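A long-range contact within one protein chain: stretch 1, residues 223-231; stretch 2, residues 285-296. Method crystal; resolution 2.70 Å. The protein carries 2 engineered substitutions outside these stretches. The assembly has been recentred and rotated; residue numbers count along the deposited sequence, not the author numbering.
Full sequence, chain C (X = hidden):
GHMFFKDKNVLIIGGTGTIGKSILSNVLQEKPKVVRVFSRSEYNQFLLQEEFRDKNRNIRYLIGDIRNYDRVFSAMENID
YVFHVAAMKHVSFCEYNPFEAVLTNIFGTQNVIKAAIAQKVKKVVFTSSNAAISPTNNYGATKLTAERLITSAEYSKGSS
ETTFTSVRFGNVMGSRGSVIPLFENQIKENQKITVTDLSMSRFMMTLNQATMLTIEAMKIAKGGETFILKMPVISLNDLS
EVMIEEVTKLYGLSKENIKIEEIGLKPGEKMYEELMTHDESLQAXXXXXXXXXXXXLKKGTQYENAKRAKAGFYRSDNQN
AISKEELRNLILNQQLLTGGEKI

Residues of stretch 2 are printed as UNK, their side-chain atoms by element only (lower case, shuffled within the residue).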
# COMPACT_ATOMS: atom_id res chain seq x y z
N GLY C 223 29.24 -14.57 -7.30
CA GLY C 223 27.97 -13.84 -7.39
C GLY C 223 27.36 -13.91 -8.77
O GLY C 223 28.01 -13.61 -9.75
N GLY C 224 26.09 -14.32 -8.83
CA GLY C 224 25.37 -14.49 -10.08
C GLY C 224 25.44 -15.90 -10.64
O GLY C 224 24.85 -16.18 -11.69
N GLU C 225 26.16 -16.79 -9.95
CA GLU C 225 26.31 -18.17 -10.42
C GLU C 225 25.19 -19.02 -9.88
O GLU C 225 24.39 -18.56 -9.05
CB GLU C 225 27.68 -18.77 -10.09
CG GLU C 225 28.18 -18.64 -8.68
CD GLU C 225 29.59 -18.11 -8.64
OE1 GLU C 225 29.81 -17.08 -7.97
OE2 GLU C 225 30.49 -18.70 -9.30
N THR C 226 25.11 -20.24 -10.42
CA THR C 226 24.11 -21.23 -10.01
C THR C 226 24.81 -22.57 -9.80
O THR C 226 25.31 -23.15 -10.74
CB THR C 226 22.97 -21.33 -11.06
OG1 THR C 226 22.30 -20.06 -11.16
CG2 THR C 226 21.93 -22.41 -10.67
N PHE C 227 24.84 -23.06 -8.56
CA PHE C 227 25.41 -24.38 -8.26
C PHE C 227 24.37 -25.53 -8.33
O PHE C 227 23.30 -25.44 -7.72
CB PHE C 227 26.04 -24.36 -6.87
CG PHE C 227 27.19 -23.40 -6.73
CD1 PHE C 227 26.98 -22.08 -6.40
CD2 PHE C 227 28.49 -23.83 -6.89
CE1 PHE C 227 28.05 -21.21 -6.25
CE2 PHE C 227 29.56 -22.96 -6.77
CZ PHE C 227 29.34 -21.65 -6.44
N ILE C 228 24.68 -26.60 -9.06
CA ILE C 228 23.84 -27.82 -9.07
C ILE C 228 24.70 -29.07 -8.83
O ILE C 228 25.78 -29.22 -9.37
CB ILE C 228 23.08 -28.05 -10.39
CG1 ILE C 228 22.49 -26.75 -10.93
CG2 ILE C 228 21.99 -29.12 -10.21
CD1 ILE C 228 23.38 -26.07 -11.94
N LEU C 229 24.14 -29.97 -8.04
CA LEU C 229 24.87 -31.12 -7.53
C LEU C 229 24.62 -32.28 -8.45
O LEU C 229 23.52 -32.41 -8.98
CB LEU C 229 24.34 -31.43 -6.13
CG LEU C 229 25.24 -32.24 -5.20
CD1 LEU C 229 26.54 -31.50 -4.84
CD2 LEU C 229 24.44 -32.58 -3.93
N LYS C 230 25.63 -33.12 -8.67
CA LYS C 230 25.44 -34.33 -9.49
C LYS C 230 24.62 -35.24 -8.61
O LYS C 230 25.06 -35.61 -7.53
CB LYS C 230 26.75 -35.02 -9.87
CG LYS C 230 27.88 -34.14 -10.36
CD LYS C 230 28.33 -34.44 -11.79
CE LYS C 230 29.83 -34.26 -11.91
NZ LYS C 230 30.28 -33.77 -13.23
N MET C 231 23.41 -35.56 -9.03
CA MET C 231 22.52 -36.34 -8.20
C MET C 231 22.07 -37.60 -8.91
O MET C 231 21.97 -37.64 -10.13
CB MET C 231 21.30 -35.51 -7.79
CG MET C 231 21.61 -34.26 -6.97
SD MET C 231 20.61 -32.83 -7.47
CE MET C 231 19.05 -33.56 -7.11
N UNK C 285 30.19 -25.00 -15.99
CA UNK C 285 31.44 -25.64 -15.56
C UNK C 285 31.20 -26.93 -14.78
O UNK C 285 30.22 -27.02 -14.05
c UNK C 285 33.89 -23.48 -16.34
c UNK C 285 32.28 -24.63 -14.76
c UNK C 285 32.71 -23.45 -15.59
c UNK C 285 33.47 -21.27 -17.20
c UNK C 285 32.28 -21.22 -16.47
c UNK C 285 31.91 -22.31 -15.68
c UNK C 285 34.27 -22.40 -17.14
N UNK C 286 32.05 -27.93 -14.96
CA UNK C 286 32.01 -29.16 -14.16
C UNK C 286 33.10 -29.16 -13.12
O UNK C 286 34.24 -28.83 -13.42
c UNK C 286 31.10 -32.34 -16.16
c UNK C 286 30.94 -30.97 -15.56
o UNK C 286 30.60 -32.60 -17.29
o UNK C 286 31.72 -33.18 -15.48
c UNK C 286 32.21 -30.41 -15.01
N UNK C 287 32.72 -29.52 -11.90
CA UNK C 287 33.64 -29.92 -10.83
C UNK C 287 33.36 -31.41 -10.59
O UNK C 287 32.36 -31.96 -11.13
c UNK C 287 35.31 -27.45 -9.45
c UNK C 287 33.37 -29.11 -9.54
c UNK C 287 33.13 -26.92 -8.33
c UNK C 287 33.79 -27.63 -9.51
N UNK C 288 34.23 -32.08 -9.82
CA UNK C 288 33.97 -33.46 -9.45
C UNK C 288 32.48 -33.76 -9.15
O UNK C 288 31.87 -34.56 -9.86
c UNK C 288 34.87 -33.65 -8.20
c UNK C 288 35.61 -31.69 -9.43
c UNK C 288 35.88 -32.53 -8.21
N UNK C 289 31.92 -33.08 -8.15
CA UNK C 289 30.59 -33.40 -7.60
C UNK C 289 29.46 -32.40 -7.91
O UNK C 289 28.35 -32.55 -7.40
o UNK C 289 30.89 -35.93 -6.33
c UNK C 289 31.27 -34.91 -5.69
c UNK C 289 30.73 -33.56 -6.09
o UNK C 289 32.06 -34.96 -4.73
N UNK C 290 29.72 -31.46 -8.82
CA UNK C 290 28.95 -30.23 -8.92
C UNK C 290 29.11 -29.53 -10.29
O UNK C 290 30.18 -29.58 -10.87
s UNK C 290 29.76 -27.09 -6.42
c UNK C 290 29.48 -29.31 -7.83
c UNK C 290 28.87 -27.94 -7.72
c UNK C 290 29.15 -28.00 -4.99
N UNK C 291 28.04 -28.92 -10.80
CA UNK C 291 28.14 -27.99 -11.95
C UNK C 291 27.97 -26.57 -11.45
O UNK C 291 27.25 -26.34 -10.49
c UNK C 291 27.77 -29.93 -14.76
c UNK C 291 26.27 -30.62 -13.02
c UNK C 291 26.94 -32.19 -14.71
c UNK C 291 27.06 -29.62 -13.60
c UNK C 291 27.70 -31.20 -15.32
c UNK C 291 27.08 -28.23 -13.03
c UNK C 291 26.21 -31.90 -13.57
N UNK C 292 28.64 -25.64 -12.12
CA UNK C 292 28.51 -24.22 -11.87
C UNK C 292 28.09 -23.57 -13.18
O UNK C 292 28.84 -23.61 -14.14
c UNK C 292 29.72 -22.08 -11.20
c UNK C 292 31.57 -23.84 -9.45
c UNK C 292 29.84 -23.60 -11.38
c UNK C 292 30.25 -24.28 -10.06
N UNK C 293 26.89 -23.00 -13.22
CA UNK C 293 26.45 -22.21 -14.36
C UNK C 293 26.75 -20.76 -13.99
O UNK C 293 26.34 -20.31 -12.94
c UNK C 293 24.93 -22.35 -14.65
c UNK C 293 24.58 -21.68 -15.98
c UNK C 293 23.02 -24.03 -14.94
c UNK C 293 24.50 -23.83 -14.67
N UNK C 294 27.49 -20.04 -14.84
CA UNK C 294 27.66 -18.61 -14.61
C UNK C 294 26.43 -17.73 -14.97
O UNK C 294 25.39 -18.23 -15.42
c UNK C 294 28.85 -18.26 -15.52
c UNK C 294 28.71 -19.22 -16.64
c UNK C 294 28.37 -20.50 -15.93
N UNK C 295 26.60 -16.43 -14.77
CA UNK C 295 25.55 -15.45 -15.04
C UNK C 295 25.25 -15.32 -16.53
O UNK C 295 26.16 -15.01 -17.30
c UNK C 295 25.97 -14.10 -14.49
o UNK C 295 24.89 -13.20 -14.49
N UNK C 296 23.98 -15.54 -16.93
CA UNK C 296 23.62 -15.30 -18.32
C UNK C 296 23.62 -13.84 -18.77
O UNK C 296 23.51 -13.61 -19.96
c UNK C 296 22.18 -15.85 -18.43
c UNK C 296 22.85 -16.09 -16.16
c UNK C 296 21.95 -16.66 -17.22
O HOH W 1 23.56 -18.53 -13.02

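Position 285 has seven side-chain carbons, one leading to a ring of six. None reaches stretch 1. A six-carbon ring without oxygen is phenylalanine, Phe285.

Position 286 has three carbons in a row, the third carrying two oxygens. One oxygen lies 2.7 Å from Lys230 NZ. This is a glutamate, Glu286, and its OE2 forms a salt bridge with that amine.

Position 287 has four carbons, forked at the second. They stay clear of stretch 1, but backbone O accepts a weak hydrogen bond from Lys230 NZ at 3.5 Å. The fork identifies Leu287.

Position 288 has three carbons that close a ring onto the backbone N. CB points away from stretch 1. This is Pro288.

Position 289 has two carbons, the second carrying two oxygens. This is Asp289. Its CB points away from stretch 1, while backbone O accepts a hydrogen bond from Lys230 N at 3.1 Å.

Position 290 is unbranched: two carbons, a sulfur and a final carbon. The sulfur lies at the edge of the Phe227 ring, 3.5 Å from CD2. A thioether chain means Met290.

Position 291 again has one carbon and a six-carbon ring, close to Lys230. This is Phe291. Lys230 CD lies 3.8 Å from Phe291 CE2, and Lys230 NZ makes an off-centre cation-pi contact, 4.5 Å from the ring centroid.

Position 292 has four carbons, forked at the first, with one arm two carbons long. The tip of the long arm is 3.5 Å from Phe227 CE2. This is Ile292.

Position 293 has the same fork. Its long arm ends 3.6 Å from Ile228 CD1, giving Ile293.

Position 294 closes three carbons onto the backbone N. Its CB points away from stretch 1. It is Pro294.

Position 295 has one carbon and one oxygen. Its CB lies beside Gly224, where a side chain on the glycine would be tight against it. This is Ser295.

Position 296 has the same ring, Pro296.

The contact is an antiparallel strand pair. Thr226 N to Ile293 O is 2.8 Å and Ile293 N to Thr226 O 2.9 Å; Ile228 N to Phe291 O is 3.0 Å and Phe291 N to Ile228 O 2.7 Å, all hydrogen bonds. Alternation puts Phe227, Leu229, Met290 and Ile292 on one face, and Thr226, Ile228, Phe291 and Ile293 on the other. Beyond the paired strands, Lys230 N bonds Asp289 O, and its NZ reaches Glu286 and the Phe291 ring. Water 1 bridges the stretches: its O lies within hydrogen-bonding distance of Gly224 O (3.0 Å), Thr226 OG1 (2.7 Å) and Ile293 O (3.3 Å), with too few protons for every acceptor in reach.

Stretch 2 285-296: FELPDMFIIPSP
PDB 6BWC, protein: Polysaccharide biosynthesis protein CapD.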